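Local structure of globin (Bacillus anthracis, 5V3T) at residues E10-G13 and C17-I20; T24-V29 and P37-D42; T46-K51 and E66-P71. The protein probably binds oxygen and other small ligands at a heme iron, as a group 2 truncated hemoglobin, and here carries cyanide. All coordinates share one frame; numbering follows the deposited sequence.

Interaction 1 of 3, residues E10-G13 and C17-I20; sequences EAIG and CIEI
Ile12 and Gly13 meet Cys17 and Ile18 at the tight corner between the short helix 8-11 and the long helix 14-31, a local, mainly apolar contact at the A-B corner of a truncated globin. The corner is built on a Schellman motif: Gly13 is the first residue to leave helical geometry, has a positive phi of 117°, and closes the last turn with a bond from Gly13 N to Glu10 O of 2.9 Å. Glycine suits this place for two reasons. With such a backbone a beta carbon would be pressed against the carbonyl oxygen of Ile12, and it would also run into CB of Cys17. The backbones are close here, CA of Gly13 lying 5.1 Å from CA of Cys17.

Cys17 faces the corner. Its SG stands opposite the backbone N (chi1 178°), which brings the sulfur to the carbonyl and side chain of Ile12, with CG1 of Ile12 4.0 Å from SG of Cys17. A small, weakly polar thiol fits where carbonyl oxygen and aliphatic carbon are both close: Ile12 O lies 3.0 Å from SG of Cys17.

Ile12 is buried and uses its two branches separately. While CG1 goes to the sulfur, CG2 receives Ile18, and the two isoleucine side chains cross at about a right angle. Branched aliphatic residues fill this inner side well, because each presents methyls in two directions. Beyond the corner, Ile12 rests on Val103 and on Ile107 of helix 105-122, whereas Ile18 reaches Thr55 of helix 44-57, so the corner ties the start of helix 14-31 to both. The link between the isoleucines is a single methyl-to-methyl touch, CG2 of Ile12 to CD1 of Ile18 at 4.2 Å.

Interaction 2 of 3, residues T24-V29 and P37-D42; sequences TFYSYV and PIFPDD. With HEM (protoporphyrin IX containing Fe), chain C; CYN (cyanide ion), chain D.
The ring of Phe39 lies between Val29 and the heme. CG1 of Val29 sits over one face, 3.8 Å from the ring centroid and 27° off the normal, a CH-pi contact displaced toward CE2 and CD2; the heme methyl CMA lies over the opposite face, near the rim. A flat, apolar ring suits this slot, and its CZ comes within 3.6 Å of the heme meso carbon CHB. Val29 delivers CG1 because a chi1 of 171° turns that branch away from the backbone N, leaving CG2 to lie on the face of the Phe25 ring.

Tyr26 meets Phe39 at its own ring edge, CE1 of Tyr26 being 4.2 Å from CE1 of Phe39, with the side chains crossing at about a right angle. Its hydroxyl goes further and donates to the bound cyanide, OH of Tyr26 to N of the ligand at 2.9 Å. Tyrosine thus joins an apolar flank to a polar tip in this distal pocket, where Phe39 also borders the cyanide nitrogen.

In the second shell, Phe25 places CD2 over the centre of the Tyr26 ring and meets Trp90 edge-to-face, while NE2 of Gln50 probably hydrogen-bonds the hydroxyl of Tyr26. Helix 14-31 is thereby packed against helix 84-101 through Phe25 and against helix 44-57 through Tyr26, and the loop bearing Phe39 runs between helices 14-31 and 44-57 beside the heme.

Interaction 3 of 3, residues T46-K51 and E66-P71; sequences TARKQK and EEHGHP. With HEM (protoporphyrin IX containing Fe), chain C; SO4 (sulfate ion), chain E.
Lys49 and His68 bring the two backbones nearest, with 8.9 Å between their CA atoms, too far for backbone bonding, so side chains alone join helix 44-57 to the end of helix 63-68. That helix stops after His68: Gly69 takes a positive phi, in a conformation where a side chain would crowd the carbonyl oxygen before it, and the chain turns away.

Arg48 and Glu67 approach from opposite directions and form a two-pronged salt bridge. NH1 of Arg48 gives OE2 of Glu67 a bond of 3.1 Å, nearly straight at 164° and in the guanidinium plane; it reaches the syn side of the carboxylate, though above its plane. The second prong, NH2 of Arg48 to OE1 of Glu67, is weak at 3.3 Å, and the two planes are turned 34° apart. The stronger partner of Arg48 is Glu45, and that of Glu67 is Gln52, whose OE1 also bonds NE2 of His68.

Glu67 lays its CG over the face of the His68 ring, and CG of Lys49 lies 3.8 Å from NE2 of His68, an aliphatic neighbour crossing it. A bend at chi3 (-71°) then sends the Lys49 amine to both heme propionates, with NZ of Lys49 3.0 Å from heme O2A. The same NZ of Lys49 is 3.1 Å from heme O1D. Thr46 adds a third bond, OG1 of Thr46 to heme O2A at 3.0 Å. A sulfate, probably from the crystallisation liquor, lies at the edge of His68; its O1 is so close to ND1 of His68 that the distance is doubtful. Arg114 of the second subunit binds both sulfate and heme.

A long, cationic side chain suits position 49, since it can span two carboxylates while its CG lies against the His68 ring. Its positive charge would be expected to offset the negative charge of the two propionates and so help hold the heme edge.

How the interactions relate
The touching residues of interaction 2 are all buried beside the heme, whereas interactions 1 and 3 are only partly buried. Their chemistry follows: aliphatic carbon and a thiol at the helix corner of interaction 1, aromatic rings and a ligand-binding hydroxyl in interaction 2, and charged groups in interaction 3. Interactions 1 and 2 share helix 14-31, where their segments follow closely in the chain; each also meets interaction 3 on helix 44-57. Glu19 forms a salt bridge to Lys51, and Tyr26 packs on Thr46 and Ala47. Interactions 2 and 3 both touch the heme, one mainly at the cyanide-binding face and the other mainly at the propionates, and both reach the second subunit, which interaction 1 does not.

Interaction 1 of 3, residues E10-G13 and C17-I20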
# COMPACT_ATOMS: atom_id res chain seq x y z
N GLU A 10 14.03 -16.05 -16.22
CA GLU A 10 14.95 -17.15 -16.47
C GLU A 10 16.39 -16.67 -16.30
O GLU A 10 17.21 -17.33 -15.64
CB GLU A 10 14.72 -17.73 -17.87
CG GLU A 10 13.40 -18.46 -17.98
CD GLU A 10 13.07 -18.87 -19.40
OE1 GLU A 10 13.44 -18.14 -20.35
OE2 GLU A 10 12.43 -19.93 -19.57
N ALA A 11 16.69 -15.52 -16.89
CA ALA A 11 18.05 -14.98 -16.92
C ALA A 11 18.62 -14.80 -15.52
O ALA A 11 19.82 -14.95 -15.32
CB ALA A 11 18.07 -13.66 -17.67
N ILE A 12 17.76 -14.46 -14.57
CA ILE A 12 18.20 -14.13 -13.21
C ILE A 12 18.36 -15.41 -12.37
O ILE A 12 18.89 -15.37 -11.27
CB ILE A 12 17.23 -13.14 -12.50
CG1 ILE A 12 17.97 -12.33 -11.42
CG2 ILE A 12 16.01 -13.86 -11.92
CD1 ILE A 12 17.07 -11.30 -10.65
N GLY A 13 17.89 -16.54 -12.89
CA GLY A 13 18.02 -17.80 -12.18
C GLY A 13 16.69 -18.42 -11.80
O GLY A 13 16.63 -19.43 -11.10
N CYS A 17 16.20 -18.36 -7.56
CA CYS A 17 16.87 -17.10 -7.31
C CYS A 17 15.92 -16.08 -6.68
O CYS A 17 16.28 -15.41 -5.73
CB CYS A 17 17.48 -16.51 -8.58
SG CYS A 17 18.29 -14.90 -8.32
N ILE A 18 14.69 -15.98 -7.21
CA ILE A 18 13.71 -15.05 -6.65
C ILE A 18 13.39 -15.36 -5.18
O ILE A 18 13.26 -14.44 -4.36
CB ILE A 18 12.41 -15.05 -7.50
CG1 ILE A 18 12.71 -14.48 -8.89
CG2 ILE A 18 11.29 -14.25 -6.80
CD1 ILE A 18 13.28 -13.07 -8.88
N GLU A 19 13.28 -16.65 -4.85
CA GLU A 19 13.04 -17.07 -3.47
C GLU A 19 14.11 -16.47 -2.56
O GLU A 19 13.81 -15.79 -1.57
CB GLU A 19 13.05 -18.60 -3.34
CG GLU A 19 11.85 -19.29 -3.96
CD GLU A 19 10.56 -19.10 -3.17
OE1 GLU A 19 10.62 -19.12 -1.92
OE2 GLU A 19 9.49 -18.95 -3.81
N ILE A 20 15.37 -16.69 -2.92
CA ILE A 20 16.48 -16.26 -2.09
C ILE A 20 16.66 -14.75 -2.09
O ILE A 20 16.96 -14.16 -1.04
CB ILE A 20 17.80 -16.91 -2.57
CG1 ILE A 20 17.69 -18.43 -2.50
CG2 ILE A 20 18.97 -16.42 -1.73
CD1 ILE A 20 18.86 -19.15 -3.14

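Interaction 2 of 3, residues T24-V29 and P37-D42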
# COMPACT_ATOMS: atom_id res chain seq x y z
N THR A 24 16.16 -12.61 1.28
CA THR A 24 17.31 -11.79 1.67
C THR A 24 16.93 -10.31 1.71
O THR A 24 17.27 -9.60 2.66
CB THR A 24 18.49 -12.00 0.70
OG1 THR A 24 18.88 -13.38 0.74
CG2 THR A 24 19.68 -11.11 1.07
N PHE A 25 16.21 -9.85 0.69
CA PHE A 25 15.76 -8.46 0.62
C PHE A 25 15.04 -8.04 1.90
O PHE A 25 15.42 -7.04 2.54
CB PHE A 25 14.84 -8.25 -0.59
CG PHE A 25 14.24 -6.87 -0.64
CD1 PHE A 25 15.05 -5.74 -0.75
CD2 PHE A 25 12.87 -6.69 -0.55
CE1 PHE A 25 14.50 -4.48 -0.80
CE2 PHE A 25 12.32 -5.42 -0.59
CZ PHE A 25 13.14 -4.31 -0.70
N TYR A 26 14.02 -8.80 2.30
CA TYR A 26 13.23 -8.42 3.46
C TYR A 26 13.96 -8.61 4.77
O TYR A 26 13.55 -8.05 5.79
CB TYR A 26 11.92 -9.19 3.48
CG TYR A 26 10.97 -8.58 2.51
CD1 TYR A 26 10.51 -7.27 2.69
CD2 TYR A 26 10.55 -9.28 1.40
CE1 TYR A 26 9.66 -6.69 1.80
CE2 TYR A 26 9.71 -8.70 0.50
CZ TYR A 26 9.27 -7.42 0.71
OH TYR A 26 8.42 -6.90 -0.21
N SER A 27 15.02 -9.40 4.74
CA SER A 27 15.93 -9.44 5.87
C SER A 27 16.52 -8.04 6.05
O SER A 27 16.54 -7.51 7.16
CB SER A 27 17.03 -10.49 5.67
OG SER A 27 17.85 -10.61 6.82
N TYR A 28 16.98 -7.43 4.95
CA TYR A 28 17.55 -6.08 5.04
C TYR A 28 16.48 -5.06 5.40
O TYR A 28 16.70 -4.18 6.24
CB TYR A 28 18.26 -5.68 3.74
CG TYR A 28 19.64 -6.32 3.58
CD1 TYR A 28 20.69 -5.96 4.42
CD2 TYR A 28 19.89 -7.27 2.60
CE1 TYR A 28 21.93 -6.54 4.30
CE2 TYR A 28 21.14 -7.85 2.46
CZ TYR A 28 22.16 -7.48 3.31
OH TYR A 28 23.40 -8.06 3.20
N VAL A 29 15.30 -5.19 4.80
CA VAL A 29 14.18 -4.29 5.11
C VAL A 29 13.86 -4.29 6.62
O VAL A 29 13.74 -3.23 7.24
CB VAL A 29 12.91 -4.69 4.33
CG1 VAL A 29 11.70 -3.87 4.85
CG2 VAL A 29 13.13 -4.49 2.84
N PRO A 37 9.55 0.26 10.24
CA PRO A 37 8.33 0.71 10.94
C PRO A 37 7.05 0.69 10.10
O PRO A 37 5.97 0.54 10.68
CB PRO A 37 8.67 2.15 11.33
CG PRO A 37 10.14 2.17 11.44
CD PRO A 37 10.62 1.27 10.34
N ILE A 38 7.13 0.81 8.78
CA ILE A 38 5.90 0.94 8.01
C ILE A 38 5.46 -0.39 7.44
O ILE A 38 4.35 -0.52 6.92
CB ILE A 38 6.03 1.97 6.87
CG1 ILE A 38 7.14 1.61 5.90
CG2 ILE A 38 6.31 3.33 7.44
CD1 ILE A 38 7.38 2.68 4.86
N PHE A 39 6.30 -1.40 7.59
CA PHE A 39 5.95 -2.76 7.19
C PHE A 39 5.23 -3.52 8.30
O PHE A 39 5.40 -3.21 9.48
CB PHE A 39 7.20 -3.51 6.77
CG PHE A 39 7.69 -3.12 5.43
CD1 PHE A 39 7.15 -3.70 4.31
CD2 PHE A 39 8.65 -2.13 5.28
CE1 PHE A 39 7.58 -3.33 3.08
CE2 PHE A 39 9.07 -1.74 4.04
CZ PHE A 39 8.55 -2.35 2.94
N PRO A 40 4.44 -4.54 7.92
CA PRO A 40 3.87 -5.42 8.94
C PRO A 40 4.99 -6.07 9.74
O PRO A 40 6.09 -6.25 9.22
CB PRO A 40 3.07 -6.45 8.12
CG PRO A 40 2.80 -5.76 6.81
CD PRO A 40 3.99 -4.90 6.56
N ASP A 41 4.72 -6.40 11.00
CA ASP A 41 5.75 -6.97 11.86
C ASP A 41 6.25 -8.31 11.31
O ASP A 41 7.46 -8.57 11.26
CB ASP A 41 5.19 -7.13 13.27
CG ASP A 41 4.94 -5.78 13.93
OD1 ASP A 41 5.84 -4.91 13.84
OD2 ASP A 41 3.86 -5.59 14.52
N ASP A 42 5.31 -9.15 10.88
CA ASP A 42 5.65 -10.38 10.18
C ASP A 42 5.66 -10.10 8.68
O ASP A 42 4.64 -9.71 8.11
CB ASP A 42 4.67 -11.49 10.52
CG ASP A 42 5.14 -12.85 10.05
OD1 ASP A 42 5.92 -12.91 9.09
OD2 ASP A 42 4.74 -13.87 10.66
CHA HEM C . 3.23 -3.67 -0.43
CHB HEM C . 6.33 -0.17 1.21
CHC HEM C . 8.25 0.06 -3.28
CHD HEM C . 5.88 -3.99 -4.65
C1A HEM C . 3.91 -2.76 0.38
C2A HEM C . 3.62 -2.49 1.78
C3A HEM C . 4.46 -1.54 2.23
C4A HEM C . 5.33 -1.15 1.13
CMA HEM C . 4.51 -0.96 3.66
CAA HEM C . 2.53 -3.21 2.61
CBA HEM C . 2.89 -4.70 2.72
CGA HEM C . 1.64 -5.54 2.75
O1A HEM C . 0.54 -4.97 3.00
O2A HEM C . 1.74 -6.77 2.54
C1B HEM C . 7.10 0.21 0.12
C2B HEM C . 8.10 1.27 0.10
C3B HEM C . 8.60 1.34 -1.14
C4B HEM C . 7.96 0.32 -1.95
CMB HEM C . 8.49 2.18 1.29
CAB HEM C . 9.69 2.32 -1.62
CBB HEM C . 9.67 2.82 -2.87
C1C HEM C . 7.87 -1.05 -3.97
C2C HEM C . 8.48 -1.53 -5.21
C3C HEM C . 7.83 -2.64 -5.57
C4C HEM C . 6.78 -2.92 -4.61
CMC HEM C . 9.66 -0.90 -5.97
CAC HEM C . 8.17 -3.45 -6.85
CBC HEM C . 8.11 -4.77 -6.77
C1D HEM C . 4.96 -4.26 -3.64
C2D HEM C . 4.02 -5.36 -3.68
C3D HEM C . 3.19 -5.27 -2.39
C4D HEM C . 3.70 -4.12 -1.66
CMD HEM C . 3.88 -6.41 -4.80
CAD HEM C . 2.06 -6.23 -1.98
CBD HEM C . 0.73 -5.51 -2.19
CGD HEM C . -0.42 -6.47 -2.05
O1D HEM C . -1.08 -6.42 -0.97
O2D HEM C . -0.69 -7.27 -2.99
NA HEM C . 4.96 -1.91 0.02
NB HEM C . 7.06 -0.34 -1.15
NC HEM C . 6.85 -1.93 -3.63
ND HEM C . 4.73 -3.55 -2.44
FE HEM C . 6.01 -2.04 -1.75
C CYN D . 7.29 -3.37 -1.03
N CYN D . 8.09 -4.06 -0.55

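Interaction 3 of 3, residues T46-K51 and E66-P71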
# COMPACT_ATOMS: atom_id res chain seq x y z
N THR A 46 4.10 -10.58 3.02
CA THR A 46 4.69 -9.59 2.12
C THR A 46 5.75 -10.23 1.21
O THR A 46 5.78 -9.99 -0.01
CB THR A 46 5.31 -8.41 2.90
OG1 THR A 46 4.30 -7.82 3.73
CG2 THR A 46 5.87 -7.37 1.95
N ALA A 47 6.63 -11.04 1.79
CA ALA A 47 7.66 -11.73 1.01
C ALA A 47 7.05 -12.70 -0.01
O ALA A 47 7.53 -12.80 -1.14
CB ALA A 47 8.61 -12.48 1.93
N ARG A 48 6.00 -13.41 0.40
CA ARG A 48 5.32 -14.35 -0.49
C ARG A 48 4.77 -13.60 -1.69
O ARG A 48 4.95 -14.01 -2.83
CB ARG A 48 4.19 -15.08 0.24
CG ARG A 48 3.59 -16.23 -0.56
CD ARG A 48 2.35 -16.81 0.11
NE ARG A 48 1.23 -15.88 0.09
CZ ARG A 48 0.30 -15.83 -0.86
NH1 ARG A 48 -0.69 -14.96 -0.79
NH2 ARG A 48 0.37 -16.67 -1.89
N LYS A 49 4.11 -12.48 -1.41
CA LYS A 49 3.49 -11.68 -2.45
C LYS A 49 4.53 -11.06 -3.38
O LYS A 49 4.32 -11.00 -4.59
CB LYS A 49 2.59 -10.58 -1.84
CG LYS A 49 1.26 -11.13 -1.31
CD LYS A 49 0.31 -10.04 -0.80
CE LYS A 49 0.79 -9.43 0.50
NZ LYS A 49 -0.24 -8.56 1.16
N GLN A 50 5.65 -10.63 -2.81
CA GLN A 50 6.71 -10.01 -3.59
C GLN A 50 7.34 -11.02 -4.55
O GLN A 50 7.73 -10.68 -5.66
CB GLN A 50 7.79 -9.41 -2.68
CG GLN A 50 8.89 -8.67 -3.44
CD GLN A 50 8.41 -7.37 -4.05
OE1 GLN A 50 7.91 -7.32 -5.18
NE2 GLN A 50 8.52 -6.31 -3.29
N LYS A 51 7.46 -12.27 -4.11
CA LYS A 51 8.00 -13.32 -4.97
C LYS A 51 7.06 -13.55 -6.15
O LYS A 51 7.52 -13.73 -7.28
CB LYS A 51 8.20 -14.62 -4.20
CG LYS A 51 9.27 -14.52 -3.15
CD LYS A 51 9.23 -15.71 -2.23
CE LYS A 51 10.22 -15.57 -1.11
NZ LYS A 51 10.00 -16.64 -0.11
N GLU A 66 -2.88 -13.50 -11.20
CA GLU A 66 -3.76 -14.66 -11.12
C GLU A 66 -4.47 -14.74 -9.77
O GLU A 66 -5.64 -15.09 -9.71
CB GLU A 66 -2.98 -15.96 -11.37
CG GLU A 66 -2.67 -16.25 -12.83
CD GLU A 66 -3.89 -16.18 -13.73
OE1 GLU A 66 -4.97 -16.67 -13.32
OE2 GLU A 66 -3.77 -15.63 -14.84
N GLU A 67 -3.76 -14.39 -8.70
CA GLU A 67 -4.35 -14.43 -7.36
C GLU A 67 -4.94 -13.10 -6.90
O GLU A 67 -6.08 -13.04 -6.45
CB GLU A 67 -3.31 -14.89 -6.33
CG GLU A 67 -3.82 -14.82 -4.90
CD GLU A 67 -2.84 -15.36 -3.88
OE1 GLU A 67 -1.78 -15.88 -4.30
OE2 GLU A 67 -3.12 -15.26 -2.67
N HIS A 68 -4.16 -12.02 -7.05
CA HIS A 68 -4.45 -10.74 -6.40
C HIS A 68 -5.08 -9.69 -7.30
O HIS A 68 -5.45 -8.61 -6.85
CB HIS A 68 -3.15 -10.16 -5.82
CG HIS A 68 -2.38 -11.12 -4.96
ND1 HIS A 68 -2.75 -11.43 -3.68
CD2 HIS A 68 -1.26 -11.84 -5.22
CE1 HIS A 68 -1.89 -12.29 -3.17
NE2 HIS A 68 -0.97 -12.56 -4.08
N GLY A 69 -5.17 -10.00 -8.59
CA GLY A 69 -5.65 -9.04 -9.57
C GLY A 69 -4.52 -8.14 -10.03
O GLY A 69 -3.35 -8.41 -9.77
N HIS A 70 -4.87 -7.03 -10.68
CA HIS A 70 -3.88 -6.11 -11.23
C HIS A 70 -2.97 -5.52 -10.15
O HIS A 70 -3.44 -5.12 -9.08
CB HIS A 70 -4.60 -4.99 -12.00
CG HIS A 70 -5.27 -5.45 -13.26
ND1 HIS A 70 -6.54 -5.04 -13.61
CD2 HIS A 70 -4.86 -6.29 -14.24
CE1 HIS A 70 -6.88 -5.61 -14.76
NE2 HIS A 70 -5.88 -6.37 -15.16
N PRO A 71 -1.65 -5.47 -10.42
CA PRO A 71 -0.75 -4.90 -9.42
C PRO A 71 -1.09 -3.45 -9.08
O PRO A 71 -1.24 -3.17 -7.90
CB PRO A 71 0.63 -5.02 -10.08
CG PRO A 71 0.49 -6.16 -11.06
CD PRO A 71 -0.93 -6.08 -11.55
CHA HEM C . 3.23 -3.67 -0.43
CHB HEM C . 6.33 -0.17 1.21
CHC HEM C . 8.25 0.06 -3.28
CHD HEM C . 5.88 -3.99 -4.65
C1A HEM C . 3.91 -2.76 0.38
C2A HEM C . 3.62 -2.49 1.78
C3A HEM C . 4.46 -1.54 2.23
C4A HEM C . 5.33 -1.15 1.13
CMA HEM C . 4.51 -0.96 3.66
CAA HEM C . 2.53 -3.21 2.61
CBA HEM C . 2.89 -4.70 2.72
CGA HEM C . 1.64 -5.54 2.75
O1A HEM C . 0.54 -4.97 3.00
O2A HEM C . 1.74 -6.77 2.54
C1B HEM C . 7.10 0.21 0.12
C2B HEM C . 8.10 1.27 0.10
C3B HEM C . 8.60 1.34 -1.14
C4B HEM C . 7.96 0.32 -1.95
CMB HEM C . 8.49 2.18 1.29
CAB HEM C . 9.69 2.32 -1.62
CBB HEM C . 9.67 2.82 -2.87
C1C HEM C . 7.87 -1.05 -3.97
C2C HEM C . 8.48 -1.53 -5.21
C3C HEM C . 7.83 -2.64 -5.57
C4C HEM C . 6.78 -2.92 -4.61
CMC HEM C . 9.66 -0.90 -5.97
CAC HEM C . 8.17 -3.45 -6.85
CBC HEM C . 8.11 -4.77 -6.77
C1D HEM C . 4.96 -4.26 -3.64
C2D HEM C . 4.02 -5.36 -3.68
C3D HEM C . 3.19 -5.27 -2.39
C4D HEM C . 3.70 -4.12 -1.66
CMD HEM C . 3.88 -6.41 -4.80
CAD HEM C . 2.06 -6.23 -1.98
CBD HEM C . 0.73 -5.51 -2.19
CGD HEM C . -0.42 -6.47 -2.05
O1D HEM C . -1.08 -6.42 -0.97
O2D HEM C . -0.69 -7.27 -2.99
NA HEM C . 4.96 -1.91 0.02
NB HEM C . 7.06 -0.34 -1.15
NC HEM C . 6.85 -1.93 -3.63
ND HEM C . 4.73 -3.55 -2.44
FE HEM C . 6.01 -2.04 -1.75
S SO4 E . -4.64 -10.91 -0.95
O1 SO4 E . -4.57 -10.54 -2.36
O2 SO4 E . -6.00 -11.34 -0.62
O3 SO4 E . -4.29 -9.75 -0.13
O4 SO4 E . -3.70 -11.99 -0.67